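Local coordinates for Yop proteins translocation protein H (PDB 1Z21) that may regulate assembly of the Yersinia pestis type III secretion injectisome by controlling secretion or polymerisation of the needle subunit YscF, and is involved in pathogenesis, at residues Gln16-Asn21 and Gly70-Ala75; Val27-Val30 and Val35-Ala38. One frame throughout, in Å; residues are numbered along the deposited sequence.

Contact 1 of 2, residues Gln16-Asn21 and Gly70-Ala75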
loop_
_atom_site.group_PDB
_atom_site.type_symbol
_atom_site.label_atom_id
_atom_site.label_comp_id
_atom_site.label_asym_id
_atom_site.label_seq_id
_atom_site.Cartn_x
_atom_site.Cartn_y
_atom_site.Cartn_z
ATOM N N GLN A 16 -2.971 11.732 -12.476
ATOM C CA GLN A 16 -2.735 13.000 -11.801
ATOM C C GLN A 16 -1.544 12.917 -10.863
ATOM O O GLN A 16 -0.792 13.881 -10.733
ATOM C CB GLN A 16 -3.975 13.489 -11.039
ATOM C CG GLN A 16 -5.076 14.067 -11.911
ATOM C CD GLN A 16 -4.610 15.206 -12.807
ATOM O OE1 GLN A 16 -4.148 16.238 -12.311
ATOM N NE2 GLN A 16 -4.724 15.015 -14.124
ATOM N N TYR A 17 -1.356 11.771 -10.215
ATOM C CA TYR A 17 -0.219 11.629 -9.316
ATOM C C TYR A 17 1.100 11.754 -10.084
ATOM O O TYR A 17 1.953 12.548 -9.706
ATOM C CB TYR A 17 -0.251 10.301 -8.562
ATOM C CG TYR A 17 0.997 10.084 -7.755
ATOM C CD1 TYR A 17 1.229 10.812 -6.599
ATOM C CD2 TYR A 17 1.971 9.173 -8.167
ATOM C CE1 TYR A 17 2.400 10.633 -5.867
ATOM C CE2 TYR A 17 3.135 8.999 -7.446
ATOM C CZ TYR A 17 3.339 9.731 -6.304
ATOM O OH TYR A 17 4.489 9.549 -5.584
ATOM N N TYR A 18 1.263 10.982 -11.152
ATOM C CA TYR A 18 2.548 10.909 -11.863
ATOM C C TYR A 18 2.855 12.173 -12.661
ATOM O O TYR A 18 4.017 12.532 -12.829
ATOM C CB TYR A 18 2.600 9.692 -12.792
ATOM C CG TYR A 18 2.890 8.392 -12.066
ATOM C CD1 TYR A 18 3.999 8.262 -11.243
ATOM C CD2 TYR A 18 2.039 7.297 -12.196
ATOM C CE1 TYR A 18 4.257 7.076 -10.559
ATOM C CE2 TYR A 18 2.290 6.108 -11.528
ATOM C CZ TYR A 18 3.392 5.999 -10.708
ATOM O OH TYR A 18 3.642 4.813 -10.049
ATOM N N ALA A 19 1.815 12.836 -13.147
ATOM C CA ALA A 19 1.979 14.102 -13.857
ATOM C C ALA A 19 2.495 15.172 -12.900
ATOM O O ALA A 19 3.400 15.950 -13.261
ATOM C CB ALA A 19 0.654 14.545 -14.463
ATOM N N SER A 20 1.946 15.167 -11.680
ATOM C CA SER A 20 2.164 16.215 -10.696
ATOM C C SER A 20 3.638 16.421 -10.439
ATOM O O SER A 20 4.425 15.493 -10.495
ATOM C CB SER A 20 1.439 15.922 -9.377
ATOM O OG SER A 20 1.993 14.799 -8.713
ATOM N N ASN A 21 3.991 17.668 -10.153
ATOM C CA ASN A 21 5.367 18.060 -9.884
ATOM C C ASN A 21 5.353 19.287 -8.996
ATOM O O ASN A 21 4.899 20.343 -9.437
ATOM C CB ASN A 21 6.087 18.404 -11.180
ATOM C CG ASN A 21 7.491 18.897 -10.945
ATOM O OD1 ASN A 21 7.806 20.062 -11.222
ATOM N ND2 ASN A 21 8.344 18.024 -10.427
ATOM N N GLY A 70 4.739 -3.374 -9.388
ATOM C CA GLY A 70 5.681 -2.379 -9.858
ATOM C C GLY A 70 5.882 -1.235 -8.876
ATOM O O GLY A 70 5.630 -1.354 -7.681
ATOM N N LYS A 71 6.347 -0.108 -9.402
ATOM C CA LYS A 71 6.627 1.074 -8.598
ATOM C C LYS A 71 5.383 1.635 -7.899
ATOM O O LYS A 71 5.515 2.382 -6.942
ATOM C CB LYS A 71 7.287 2.166 -9.458
ATOM C CG LYS A 71 6.403 2.694 -10.586
ATOM C CD LYS A 71 7.110 3.741 -11.466
ATOM C CE LYS A 71 6.369 3.941 -12.784
ATOM N NZ LYS A 71 6.373 5.374 -13.215
ATOM N N ARG A 72 4.188 1.291 -8.375
ATOM C CA ARG A 72 2.950 1.693 -7.677
ATOM C C ARG A 72 2.866 1.099 -6.280
ATOM O O ARG A 72 2.414 1.756 -5.337
ATOM C CB ARG A 72 1.701 1.316 -8.479
ATOM C CG ARG A 72 1.533 2.184 -9.691
ATOM C CD ARG A 72 0.387 1.824 -10.592
ATOM N NE ARG A 72 0.492 2.614 -11.811
ATOM C CZ ARG A 72 -0.461 2.758 -12.700
ATOM N NH1 ARG A 72 -1.622 2.165 -12.542
ATOM N NH2 ARG A 72 -0.246 3.512 -13.765
ATOM N N TRP A 73 3.304 -0.153 -6.145
ATOM C CA TRP A 73 3.320 -0.802 -4.834
ATOM C C TRP A 73 4.175 -0.027 -3.825
ATOM O O TRP A 73 3.779 0.140 -2.684
ATOM C CB TRP A 73 3.825 -2.242 -4.950
ATOM C CG TRP A 73 2.821 -3.219 -5.493
ATOM C CD1 TRP A 73 1.675 -2.938 -6.164
ATOM C CD2 TRP A 73 2.898 -4.645 -5.416
ATOM N NE1 TRP A 73 1.020 -4.096 -6.505
ATOM C CE2 TRP A 73 1.746 -5.162 -6.044
ATOM C CE3 TRP A 73 3.807 -5.540 -4.849
ATOM C CZ2 TRP A 73 1.496 -6.533 -6.144
ATOM C CZ3 TRP A 73 3.556 -6.901 -4.956
ATOM C CH2 TRP A 73 2.417 -7.380 -5.589
ATOM N N GLU A 74 5.342 0.445 -4.259
ATOM C CA GLU A 74 6.266 1.166 -3.391
ATOM C C GLU A 74 5.653 2.471 -2.898
ATOM O O GLU A 74 5.697 2.762 -1.723
ATOM C CB GLU A 74 7.574 1.444 -4.123
ATOM C CG GLU A 74 8.400 0.189 -4.366
ATOM C CD GLU A 74 9.508 0.387 -5.381
ATOM O OE1 GLU A 74 9.559 1.449 -6.035
ATOM O OE2 GLU A 74 10.326 -0.538 -5.525
ATOM N N ALA A 75 5.040 3.226 -3.805
ATOM C CA ALA A 75 4.376 4.477 -3.427
ATOM C C ALA A 75 3.210 4.244 -2.487
ATOM O O ALA A 75 3.052 4.951 -1.496
ATOM C CB ALA A 75 3.904 5.207 -4.674
HETATM O O HOH W 1 5.513 5.255 -7.830
#

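Contact 2 of 2, residues Val27-Val30 and Val35-Ala38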
loop_
_atom_site.group_PDB
_atom_site.type_symbol
_atom_site.label_atom_id
_atom_site.label_comp_id
_atom_site.label_asym_id
_atom_site.label_seq_id
_atom_site.Cartn_x
_atom_site.Cartn_y
_atom_site.Cartn_z
ATOM N N VAL A 27 -3.120 13.346 -3.530
ATOM C CA VAL A 27 -3.625 12.423 -4.531
ATOM C C VAL A 27 -3.217 11.004 -4.153
ATOM O O VAL A 27 -4.012 10.075 -4.221
ATOM C CB VAL A 27 -3.109 12.782 -5.936
ATOM C CG1 VAL A 27 -3.544 11.737 -6.943
ATOM C CG2 VAL A 27 -3.627 14.171 -6.349
ATOM N N LEU A 28 -1.967 10.846 -3.743
ATOM C CA LEU A 28 -1.483 9.537 -3.331
ATOM C C LEU A 28 -2.226 9.023 -2.089
ATOM O O LEU A 28 -2.476 7.829 -1.964
ATOM C CB LEU A 28 0.025 9.589 -3.101
ATOM C CG LEU A 28 0.724 8.247 -2.866
ATOM C CD1 LEU A 28 0.538 7.299 -4.031
ATOM C CD2 LEU A 28 2.194 8.500 -2.613
ATOM N N GLU A 29 -2.612 9.920 -1.190
ATOM C CA GLU A 29 -3.391 9.529 -0.015
ATOM C C GLU A 29 -4.775 9.006 -0.415
ATOM O O GLU A 29 -5.257 8.001 0.116
ATOM C CB GLU A 29 -3.498 10.708 0.963
ATOM C CG GLU A 29 -4.468 10.507 2.119
ATOM C CD GLU A 29 -4.084 9.362 3.029
ATOM O OE1 GLU A 29 -2.909 8.924 2.998
ATOM O OE2 GLU A 29 -4.966 8.902 3.773
ATOM N N VAL A 30 -5.426 9.662 -1.368
ATOM C CA VAL A 30 -6.668 9.097 -1.909
ATOM C C VAL A 30 -6.441 7.671 -2.461
ATOM O O VAL A 30 -7.195 6.733 -2.155
ATOM C CB VAL A 30 -7.290 10.008 -3.009
ATOM C CG1 VAL A 30 -8.578 9.393 -3.522
ATOM C CG2 VAL A 30 -7.564 11.396 -2.465
ATOM N N VAL A 35 -6.508 0.862 0.244
ATOM C CA VAL A 35 -5.489 -0.158 0.456
ATOM C C VAL A 35 -5.177 -0.267 1.933
ATOM O O VAL A 35 -5.092 -1.371 2.464
ATOM C CB VAL A 35 -4.209 0.132 -0.339
ATOM C CG1 VAL A 35 -3.240 -1.036 -0.221
ATOM C CG2 VAL A 35 -4.557 0.404 -1.809
ATOM N N ARG A 36 -5.006 0.881 2.583
ATOM C CA ARG A 36 -4.817 0.940 4.022
ATOM C C ARG A 36 -5.994 0.281 4.733
ATOM O O ARG A 36 -5.799 -0.535 5.627
ATOM C CB ARG A 36 -4.655 2.385 4.489
ATOM C CG ARG A 36 -4.318 2.509 5.975
ATOM C CD ARG A 36 -4.256 3.921 6.484
ATOM N NE ARG A 36 -3.254 4.730 5.781
ATOM C CZ ARG A 36 -3.525 5.769 4.992
ATOM N NH1 ARG A 36 -4.778 6.154 4.760
ATOM N NH2 ARG A 36 -2.528 6.424 4.423
ATOM N N GLU A 37 -7.218 0.629 4.343
ATOM C CA GLU A 37 -8.414 0.019 4.948
ATOM C C GLU A 37 -8.389 -1.508 4.839
ATOM O O GLU A 37 -8.677 -2.212 5.813
ATOM C CB GLU A 37 -9.695 0.590 4.329
ATOM C CG GLU A 37 -9.922 2.041 4.739
ATOM C CD GLU A 37 -11.031 2.756 3.980
ATOM O OE1 GLU A 37 -11.456 2.300 2.890
ATOM O OE2 GLU A 37 -11.469 3.810 4.488
ATOM N N ALA A 38 -8.028 -2.022 3.669
ATOM C CA ALA A 38 -7.998 -3.467 3.454
ATOM C C ALA A 38 -6.886 -4.130 4.277
ATOM O O ALA A 38 -7.057 -5.235 4.792
ATOM C CB ALA A 38 -7.828 -3.768 1.986
#

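Contact 1 of 2, residues Gln16-Asn21 and Gly70-Ala75
Tyr-18, in the last turn of helix 6-19, reaches across to Lys-71 and Arg-72 in the first turn of helix 71-82, joining two members of the five-helix core domain of YopR at its surface. With CG beside the backbone N and anti to the carbonyl carbon (chi1 -79°), the phenol extends toward the second helix, and most of the buried surface gathers around it. Lys-71 approaches from the opposite direction. Its aliphatic chain passes the hydroxyl, with CG 3.5 Å from Tyr-18 OH, then bends at chi4 and brings NZ over one face of the ring. The ammonium nitrogen sits 4.1 Å from the ring centroid and 25° off the normal, a cation-pi interaction displaced toward the CE1 side. Tyr-17 CD2 lies over the opposite face.

Arg-72 uses different atoms: CG touches Tyr-18 OH at 3.4 Å, while NE comes to the ring edge, 3.9 Å from Tyr-18 CE2. The guanidinium plane is inclined 34° to the ring. Its charge is paired elsewhere, in a salt bridge from NH1 to Glu-11, and it also makes a cation-pi contact with Trp-14, so helix 6-19 meets this arginine through two further residues.

Tyr-17 adds a looser approach to Ala-75. A water bridges the two helices, hydrogen-bonded to Tyr-18 OH (2.9 Å) and donating to Lys-71 O (3.0 Å).

Contact 2 of 2, residues Val27-Val30 and Val35-Ala38
Glu-29 and Arg-36 meet in a bidentate salt bridge along one side of helix 25-43, seven residues or about two turns apart. This i to i+7 pairing lies on the surface of the all-helical YopR core domain, and two long side chains bridge the 9.6 Å between Glu-29 CA and Arg-36 CA. In Arg-36, CG stands anti to the backbone N (chi1 -174°); the chain stays extended through chi2 and turns at chi3, which presents the guanidinium end-on to the glutamate. Glu-29 bends one bond earlier, at chi2 (62°), and that turn carries its carboxylate toward the arginine although its CB does not point there.

The two chains run roughly at right angles, yet their flat ends are nearly coplanar, with 13° between the planes. Each terminal nitrogen takes one oxygen. Arg-36 NH2 donates an almost straight bond (2.9 Å) to the syn lone pair of Glu-29 OE1, and the oxygen lies close to the guanidinium plane. The companion bond from Arg-36 NH1 to Glu-29 OE2 is also 2.9 Å but more bent, and here the nitrogen is displaced from the carboxylate plane on the syn side.

Helix 71-82 supplies further partners: Gln-79 NE2 donates to Glu-29 OE1, while the carbonyl oxygens of Gln-79 and Val-80 accept from Arg-36 NH2 and NE. All three guanidinium nitrogens are therefore engaged, fixing the group's rotation, and the paired charges probably keep the carboxylate ionised.

From the N terminus, helix 6-19 supplies the first half of contact 1, and the chain then turns into helix 25-43, where both halves of contact 2 lie. Contact 2 spans just four intervening helical residues and closes no loop. The chain continues through helix 52-66 before helix 71-82 returns to complete contact 1, enclosing 48 residues with contact 2 nested among them. The centres of the two contacts lie about 13 Å apart. Leu-28 joins them by packing: its CB lies 3.8 Å from Tyr-17 CE1, and its CD2 equally far from Ala-75 O. Helices 6-19, 25-43 and 71-82 are thereby tied together within the core domain.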